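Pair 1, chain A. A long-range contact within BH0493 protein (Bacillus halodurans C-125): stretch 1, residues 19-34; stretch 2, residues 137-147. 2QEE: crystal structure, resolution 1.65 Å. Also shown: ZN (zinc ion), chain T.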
# COMPACT_ATOMS: atom_id res chain seq x y z
N VAL A 19 -3.48 0.41 -28.07
CA VAL A 19 -2.90 -0.59 -27.14
C VAL A 19 -3.06 -1.99 -27.70
O VAL A 19 -2.09 -2.77 -27.77
CB VAL A 19 -3.57 -0.46 -25.76
CG1 VAL A 19 -3.15 -1.61 -24.88
CG2 VAL A 19 -3.02 0.80 -25.07
N ASN A 20 -4.26 -2.28 -28.20
CA ASN A 20 -4.53 -3.61 -28.77
C ASN A 20 -3.70 -3.89 -29.99
O ASN A 20 -3.20 -5.00 -30.14
CB ASN A 20 -6.01 -3.82 -29.03
CG ASN A 20 -6.81 -3.97 -27.71
OD1 ASN A 20 -6.22 -4.29 -26.68
ND2 ASN A 20 -8.12 -3.75 -27.76
N ASN A 21 -3.53 -2.89 -30.84
CA ASN A 21 -2.79 -3.04 -32.09
C ASN A 21 -1.26 -2.97 -32.02
O ASN A 21 -0.57 -3.36 -32.99
CB ASN A 21 -3.28 -1.98 -33.09
CG ASN A 21 -4.68 -2.24 -33.53
OD1 ASN A 21 -5.14 -3.38 -33.52
ND2 ASN A 21 -5.40 -1.18 -33.92
N GLN A 22 -0.70 -2.48 -30.90
CA GLN A 22 0.72 -2.29 -30.82
C GLN A 22 1.36 -3.66 -30.58
O GLN A 22 1.03 -4.32 -29.60
CB GLN A 22 1.08 -1.40 -29.62
CG GLN A 22 2.59 -1.43 -29.24
CD GLN A 22 3.46 -0.88 -30.37
OE1 GLN A 22 3.10 0.08 -31.07
NE2 GLN A 22 4.66 -1.49 -30.57
N PRO A 23 2.27 -4.08 -31.49
CA PRO A 23 2.93 -5.38 -31.22
C PRO A 23 3.82 -5.26 -29.98
O PRO A 23 4.59 -4.29 -29.83
CB PRO A 23 3.82 -5.58 -32.45
CG PRO A 23 3.26 -4.63 -33.51
CD PRO A 23 2.66 -3.49 -32.78
N VAL A 24 3.72 -6.26 -29.14
CA VAL A 24 4.43 -6.27 -27.88
C VAL A 24 5.81 -6.92 -27.97
O VAL A 24 5.95 -8.01 -28.54
CB VAL A 24 3.61 -7.04 -26.87
CG1 VAL A 24 4.37 -7.14 -25.54
CG2 VAL A 24 2.24 -6.32 -26.64
N THR A 25 6.79 -6.26 -27.36
CA THR A 25 8.02 -6.96 -26.95
C THR A 25 7.81 -7.40 -25.52
O THR A 25 7.56 -6.55 -24.62
CB THR A 25 9.27 -6.10 -27.06
OG1 THR A 25 9.49 -5.82 -28.46
CG2 THR A 25 10.49 -6.83 -26.50
N ASP A 26 7.94 -8.70 -25.28
CA ASP A 26 7.67 -9.25 -23.93
C ASP A 26 9.04 -9.51 -23.36
O ASP A 26 9.72 -10.49 -23.75
CB ASP A 26 6.84 -10.53 -24.05
CG ASP A 26 6.37 -11.09 -22.71
OD1 ASP A 26 6.94 -10.64 -21.69
OD2 ASP A 26 5.45 -11.93 -22.71
N MET A 27 9.51 -8.63 -22.48
CA MET A 27 10.97 -8.63 -22.22
C MET A 27 11.48 -9.54 -21.13
O MET A 27 12.66 -9.46 -20.78
CB MET A 27 11.59 -7.23 -22.09
CG MET A 27 10.87 -6.24 -21.13
SD MET A 27 10.97 -6.82 -19.43
CE MET A 27 12.72 -6.58 -19.01
N HIS A 28 10.59 -10.37 -20.59
CA HIS A 28 11.04 -11.43 -19.69
C HIS A 28 9.99 -12.54 -19.68
O HIS A 28 8.87 -12.30 -19.20
CB HIS A 28 11.23 -10.94 -18.23
CG HIS A 28 11.58 -12.05 -17.29
ND1 HIS A 28 12.71 -12.81 -17.45
CD2 HIS A 28 10.92 -12.57 -16.22
CE1 HIS A 28 12.76 -13.74 -16.50
NE2 HIS A 28 11.68 -13.62 -15.76
N THR A 29 10.34 -13.72 -20.21
CA THR A 29 9.46 -14.87 -20.20
C THR A 29 10.31 -16.10 -19.88
O THR A 29 11.52 -16.00 -19.92
CB THR A 29 8.76 -15.15 -21.56
OG1 THR A 29 9.70 -15.76 -22.49
CG2 THR A 29 8.18 -13.86 -22.21
N HIS A 30 9.64 -17.22 -19.73
CA HIS A 30 10.30 -18.53 -19.57
C HIS A 30 9.91 -19.40 -20.75
O HIS A 30 9.69 -20.58 -20.60
CB HIS A 30 9.83 -19.13 -18.26
CG HIS A 30 10.47 -18.47 -17.10
ND1 HIS A 30 11.73 -18.81 -16.65
CD2 HIS A 30 10.09 -17.40 -16.38
CE1 HIS A 30 12.07 -18.01 -15.66
NE2 HIS A 30 11.09 -17.13 -15.48
N LEU A 31 9.70 -18.78 -21.91
CA LEU A 31 9.36 -19.53 -23.11
C LEU A 31 10.67 -19.77 -23.94
O LEU A 31 11.67 -19.12 -23.73
CB LEU A 31 8.37 -18.75 -23.99
CG LEU A 31 7.07 -18.45 -23.23
CD1 LEU A 31 6.18 -17.60 -24.18
CD2 LEU A 31 6.38 -19.73 -22.88
N PHE A 32 10.61 -20.72 -24.89
CA PHE A 32 11.78 -20.93 -25.77
C PHE A 32 11.38 -21.01 -27.26
O PHE A 32 10.26 -21.39 -27.55
CB PHE A 32 12.49 -22.25 -25.40
CG PHE A 32 13.04 -22.27 -23.99
CD1 PHE A 32 14.30 -21.78 -23.71
CD2 PHE A 32 12.24 -22.76 -22.94
CE1 PHE A 32 14.82 -21.78 -22.38
CE2 PHE A 32 12.74 -22.76 -21.59
CZ PHE A 32 14.01 -22.26 -21.32
N SER A 33 12.29 -20.65 -28.16
CA SER A 33 12.07 -20.84 -29.60
C SER A 33 11.71 -22.31 -29.76
O SER A 33 12.30 -23.15 -29.11
CB SER A 33 13.38 -20.58 -30.35
OG SER A 33 13.18 -20.47 -31.75
N PRO A 34 10.70 -22.60 -30.58
CA PRO A 34 10.15 -23.93 -30.72
C PRO A 34 11.19 -24.93 -31.22
O PRO A 34 11.06 -26.09 -30.90
CB PRO A 34 8.98 -23.74 -31.71
CG PRO A 34 9.24 -22.46 -32.40
CD PRO A 34 10.00 -21.60 -31.42
N ALA A 137 -1.95 -13.03 -29.36
CA ALA A 137 -1.49 -12.14 -28.29
C ALA A 137 -0.83 -10.88 -28.87
O ALA A 137 -0.41 -10.00 -28.12
CB ALA A 137 -0.50 -12.90 -27.34
N ASN A 138 -0.69 -10.77 -30.21
CA ASN A 138 0.04 -9.64 -30.81
C ASN A 138 1.40 -9.38 -30.16
O ASN A 138 1.73 -8.24 -29.78
CB ASN A 138 -0.82 -8.35 -30.81
CG ASN A 138 -0.35 -7.35 -31.83
OD1 ASN A 138 0.54 -7.62 -32.67
ND2 ASN A 138 -0.87 -6.11 -31.71
N VAL A 139 2.22 -10.44 -30.06
CA VAL A 139 3.57 -10.32 -29.53
C VAL A 139 4.57 -10.57 -30.67
O VAL A 139 4.55 -11.63 -31.31
CB VAL A 139 3.83 -11.33 -28.40
CG1 VAL A 139 5.33 -11.38 -28.02
CG2 VAL A 139 2.97 -10.96 -27.16
N SER A 140 5.39 -9.57 -30.93
CA SER A 140 6.35 -9.59 -32.04
C SER A 140 7.69 -10.19 -31.58
O SER A 140 8.47 -10.76 -32.40
CB SER A 140 6.57 -8.18 -32.56
OG SER A 140 7.20 -7.36 -31.60
N ASP A 141 8.01 -10.03 -30.29
CA ASP A 141 9.32 -10.40 -29.79
C ASP A 141 9.19 -10.96 -28.39
O ASP A 141 8.57 -10.32 -27.52
CB ASP A 141 10.24 -9.18 -29.74
CG ASP A 141 10.56 -8.66 -31.15
OD1 ASP A 141 11.55 -9.13 -31.76
OD2 ASP A 141 9.79 -7.87 -31.71
N VAL A 142 9.85 -12.10 -28.14
CA VAL A 142 9.82 -12.76 -26.84
C VAL A 142 11.26 -12.82 -26.33
O VAL A 142 12.17 -13.30 -27.06
CB VAL A 142 9.23 -14.21 -26.99
CG1 VAL A 142 9.52 -15.08 -25.76
CG2 VAL A 142 7.72 -14.14 -27.24
N VAL A 143 11.49 -12.33 -25.10
CA VAL A 143 12.80 -12.53 -24.48
C VAL A 143 12.71 -13.77 -23.62
O VAL A 143 11.82 -13.91 -22.74
CB VAL A 143 13.30 -11.33 -23.70
CG1 VAL A 143 14.65 -11.63 -23.08
CG2 VAL A 143 13.42 -10.07 -24.62
N MET A 144 13.66 -14.68 -23.86
CA MET A 144 13.71 -15.94 -23.13
C MET A 144 14.45 -15.78 -21.81
O MET A 144 15.08 -14.72 -21.55
CB MET A 144 14.48 -16.98 -24.03
CG MET A 144 13.77 -17.23 -25.38
SD MET A 144 14.70 -18.57 -26.30
CE MET A 144 16.12 -17.63 -26.76
N THR A 145 14.46 -16.85 -21.01
CA THR A 145 15.37 -16.98 -19.87
C THR A 145 16.29 -18.21 -20.15
O THR A 145 15.80 -19.33 -20.19
CB THR A 145 14.55 -17.25 -18.59
OG1 THR A 145 13.82 -16.04 -18.28
CG2 THR A 145 15.48 -17.56 -17.44
N ASN A 146 17.56 -17.92 -20.42
CA ASN A 146 18.50 -18.94 -20.91
C ASN A 146 19.55 -19.25 -19.86
O ASN A 146 20.40 -18.40 -19.51
CB ASN A 146 19.11 -18.44 -22.22
CG ASN A 146 18.03 -18.15 -23.25
OD1 ASN A 146 17.78 -16.99 -23.56
ND2 ASN A 146 17.33 -19.18 -23.73
N ASP A 147 19.49 -20.48 -19.37
CA ASP A 147 20.27 -20.91 -18.23
C ASP A 147 21.32 -21.94 -18.66
O ASP A 147 20.98 -23.10 -18.90
CB ASP A 147 19.37 -21.55 -17.19
CG ASP A 147 20.11 -21.87 -15.90
OD1 ASP A 147 21.35 -21.76 -15.87
OD2 ASP A 147 19.44 -22.16 -14.90
ZN ZN T . 10.57 -15.13 -14.55
O HOH W 1 7.37 -5.02 -30.28
O HOH W 2 14.57 -13.51 -19.41
O HOH W 3 13.00 -19.22 -21.31
O HOH W 4 10.89 -14.98 -12.79

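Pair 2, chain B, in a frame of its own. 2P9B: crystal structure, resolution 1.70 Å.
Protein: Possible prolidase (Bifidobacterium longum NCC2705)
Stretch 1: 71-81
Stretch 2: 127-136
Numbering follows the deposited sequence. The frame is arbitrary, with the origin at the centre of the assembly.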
# COMPACT_ATOMS: atom_id res chain seq x y z
N PRO B 71 9.07 7.32 9.14
CA PRO B 71 9.21 7.07 7.70
C PRO B 71 7.88 7.38 7.04
O PRO B 71 6.83 7.27 7.68
CB PRO B 71 9.53 5.57 7.63
CG PRO B 71 10.20 5.29 8.96
CD PRO B 71 9.34 6.10 9.92
N GLY B 72 7.90 7.74 5.76
CA GLY B 72 6.64 8.02 5.09
C GLY B 72 5.79 6.77 5.05
O GLY B 72 6.32 5.65 5.02
N LEU B 73 4.47 6.93 5.07
CA LEU B 73 3.60 5.76 5.00
C LEU B 73 3.66 5.18 3.59
O LEU B 73 4.01 5.88 2.65
CB LEU B 73 2.14 6.13 5.32
CG LEU B 73 1.83 6.55 6.77
CD1 LEU B 73 0.38 6.97 6.89
CD2 LEU B 73 2.14 5.38 7.71
N ILE B 74 3.35 3.90 3.47
CA ILE B 74 3.34 3.23 2.17
C ILE B 74 2.00 2.53 2.04
O ILE B 74 1.53 1.92 3.00
CB ILE B 74 4.48 2.18 2.08
CG1 ILE B 74 5.84 2.89 2.22
CG2 ILE B 74 4.40 1.41 0.77
CD1 ILE B 74 7.04 1.97 2.16
N ASN B 75 1.36 2.65 0.88
CA ASN B 75 0.08 1.98 0.65
C ASN B 75 0.30 0.99 -0.48
O ASN B 75 0.53 1.38 -1.62
CB ASN B 75 -1.01 2.99 0.27
CG ASN B 75 -2.40 2.37 0.29
OD1 ASN B 75 -2.57 1.22 -0.10
ND2 ASN B 75 -3.38 3.14 0.76
N ALA B 76 0.22 -0.30 -0.17
CA ALA B 76 0.47 -1.34 -1.17
C ALA B 76 -0.69 -1.69 -2.08
O ALA B 76 -0.56 -2.59 -2.92
CB ALA B 76 0.98 -2.60 -0.48
N HIS B 77 -1.81 -1.00 -1.95
CA HIS B 77 -2.95 -1.32 -2.80
C HIS B 77 -3.79 -0.07 -3.06
O HIS B 77 -4.64 0.29 -2.26
CB HIS B 77 -3.79 -2.41 -2.14
CG HIS B 77 -4.84 -2.99 -3.03
ND1 HIS B 77 -5.38 -4.25 -2.84
CD2 HIS B 77 -5.45 -2.49 -4.13
CE1 HIS B 77 -6.27 -4.50 -3.78
NE2 HIS B 77 -6.34 -3.45 -4.58
N THR B 78 -3.54 0.57 -4.20
CA THR B 78 -4.25 1.78 -4.57
C THR B 78 -4.74 1.77 -6.03
O THR B 78 -4.38 0.89 -6.81
CB THR B 78 -3.35 3.03 -4.40
OG1 THR B 78 -2.22 2.93 -5.28
CG2 THR B 78 -2.83 3.11 -2.95
N HIS B 79 -5.57 2.75 -6.35
CA HIS B 79 -6.10 2.98 -7.69
C HIS B 79 -6.08 4.50 -7.80
O HIS B 79 -6.43 5.18 -6.84
CB HIS B 79 -7.54 2.49 -7.83
CG HIS B 79 -7.69 1.01 -7.71
ND1 HIS B 79 -7.32 0.13 -8.72
CD2 HIS B 79 -8.14 0.24 -6.69
CE1 HIS B 79 -7.54 -1.11 -8.32
NE2 HIS B 79 -8.04 -1.07 -7.10
N LEU B 80 -5.69 5.04 -8.95
CA LEU B 80 -5.65 6.49 -9.08
C LEU B 80 -6.82 7.06 -9.88
O LEU B 80 -6.75 8.16 -10.43
CB LEU B 80 -4.30 6.92 -9.69
CG LEU B 80 -3.07 6.52 -8.84
CD1 LEU B 80 -1.81 7.03 -9.52
CD2 LEU B 80 -3.19 7.09 -7.43
N PHE B 81 -7.91 6.30 -9.91
CA PHE B 81 -9.13 6.70 -10.60
C PHE B 81 -10.28 6.12 -9.77
O PHE B 81 -10.10 5.11 -9.08
CB PHE B 81 -9.15 6.13 -12.02
CG PHE B 81 -9.38 4.64 -12.08
CD1 PHE B 81 -10.65 4.13 -12.31
CD2 PHE B 81 -8.33 3.75 -11.89
CE1 PHE B 81 -10.88 2.76 -12.35
CE2 PHE B 81 -8.54 2.38 -11.92
CZ PHE B 81 -9.82 1.88 -12.16
N SER B 127 -1.33 13.12 2.21
CA SER B 127 -1.81 12.43 3.39
C SER B 127 -0.64 11.76 4.11
O SER B 127 -0.82 11.16 5.17
CB SER B 127 -2.87 11.38 3.02
OG SER B 127 -2.30 10.21 2.46
N GLY B 128 0.55 11.86 3.53
CA GLY B 128 1.74 11.28 4.14
C GLY B 128 2.25 9.97 3.57
O GLY B 128 3.15 9.35 4.15
N VAL B 129 1.69 9.54 2.44
CA VAL B 129 2.09 8.29 1.78
C VAL B 129 3.13 8.58 0.71
O VAL B 129 2.82 9.18 -0.32
CB VAL B 129 0.87 7.62 1.13
CG1 VAL B 129 1.25 6.27 0.57
CG2 VAL B 129 -0.24 7.48 2.16
N THR B 130 4.37 8.14 0.93
CA THR B 130 5.46 8.41 0.01
C THR B 130 5.75 7.33 -1.03
O THR B 130 6.53 7.56 -1.96
CB THR B 130 6.74 8.74 0.79
OG1 THR B 130 6.95 7.75 1.80
CG2 THR B 130 6.60 10.10 1.46
N THR B 131 5.14 6.17 -0.89
CA THR B 131 5.30 5.09 -1.85
C THR B 131 3.95 4.41 -1.97
O THR B 131 3.28 4.18 -0.96
CB THR B 131 6.34 4.03 -1.40
OG1 THR B 131 7.62 4.66 -1.21
CG2 THR B 131 6.48 2.94 -2.46
N ILE B 132 3.54 4.11 -3.20
CA ILE B 132 2.28 3.44 -3.43
C ILE B 132 2.44 2.42 -4.54
O ILE B 132 3.37 2.51 -5.34
CB ILE B 132 1.14 4.42 -3.88
CG1 ILE B 132 1.48 5.06 -5.23
CG2 ILE B 132 0.92 5.48 -2.82
CD1 ILE B 132 0.35 5.93 -5.79
N ARG B 133 1.55 1.43 -4.55
CA ARG B 133 1.53 0.45 -5.62
C ARG B 133 0.10 0.48 -6.11
O ARG B 133 -0.83 0.37 -5.32
CB ARG B 133 1.83 -0.97 -5.13
CG ARG B 133 1.56 -2.01 -6.24
CD ARG B 133 1.90 -3.43 -5.83
NE ARG B 133 1.13 -3.86 -4.66
CZ ARG B 133 1.02 -5.12 -4.26
NH1 ARG B 133 1.62 -6.09 -4.94
NH2 ARG B 133 0.33 -5.41 -3.16
N THR B 134 -0.09 0.68 -7.41
CA THR B 134 -1.45 0.65 -7.94
C THR B 134 -1.69 -0.81 -8.33
O THR B 134 -0.75 -1.52 -8.70
CB THR B 134 -1.64 1.56 -9.18
OG1 THR B 134 -0.78 1.14 -10.24
CG2 THR B 134 -1.35 3.01 -8.81
N LEU B 135 -2.93 -1.26 -8.22
CA LEU B 135 -3.27 -2.62 -8.60
C LEU B 135 -4.50 -2.63 -9.48
O LEU B 135 -5.55 -3.17 -9.11
CB LEU B 135 -3.51 -3.48 -7.35
CG LEU B 135 -2.23 -3.75 -6.54
CD1 LEU B 135 -2.57 -4.51 -5.25
CD2 LEU B 135 -1.26 -4.54 -7.42
N GLY B 136 -4.38 -2.01 -10.64
CA GLY B 136 -5.48 -1.95 -11.58
C GLY B 136 -5.67 -0.54 -12.09
O GLY B 136 -6.43 0.24 -11.52
O HOH W 5 -7.85 -3.83 -6.84

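In both pairs a short strand lies parallel to a second strand, and the backbones superpose with an RMSD of 0.7 Å over 14 residues. Each has a beta bulge at the same place: Val A24 bridges Val A139 and Thr A25 bridges Asp A141, as Leu B73 bridges Val B129 and Ile B74 bridges Thr B131. The ladder is conserved too. Val A24 N donates to Asn A138 O (2.9 Å) and Asp A26 N to Asp A141 O (2.8 Å); in pair 2, Leu B73 N donates to Gly B128 O (2.9 Å) and Asn B75 N to Thr B131 O (3.1 Å).

The second stretch enters its strand from a Schellman turn, at Asn A138 and the matching Gly B128, both with positive phi. Here the solutions part. Asn A138 uses its side chain: ND2 donates to Asn A20 O and to Asn A21 O, both at 3.0 Å, tying the turn to the end of the helix in the first stretch. Gly B128 offers only backbone, and at its phi of 102° a CB would jam against the preceding carbonyl. At the bulge, Pro A23 CB packs 3.8 Å from Ser A140 CB. Its counterpart Gly B72 lets Thr B130 OG1 come within 3.3 Å of its CA; an ideal CB there would lie 2.0 Å from that oxygen.

Further along, the first stretch carries a His-x-His pattern with a threonine between; in pair 2 that threonine, Thr B78, still bridges Thr B134 after a second bulge. Thr A29 and Thr B78 act alike: OG1 and N of each donate to one carbonyl, Val A143 O or Arg B133 O, OG1 at 2.8 Å from Val A143 O and 2.9 Å from Arg B133 O. A threonine in the p rotamer thus makes two bonds to one acceptor.

The flanking positions show how freely the filling can vary. Met A27 CB meets Val A143 CG2 at 4.2 Å, an apolar contact, whereas at the matching positions Arg B133 reaches back to the carbonyl of Ala B76, with NE 2.7 Å and NH2 3.0 Å from Ala B76 O. Thr A145 OG1 donates to Thr A29 O (2.8 Å); in its place Leu B135 uses its backbone N, 3.0 Å from Thr B78 O, and lays CD1 over the face of the His B77 ring, 3.6 Å from the centroid. The histidines also differ in employment: His A28 NE2 and His A30 NE2 bind zinc at 2.2 and 2.3 Å, while His B77 NE2 and His B79 NE2 share water 5, at 2.7 and 2.8 Å from its O.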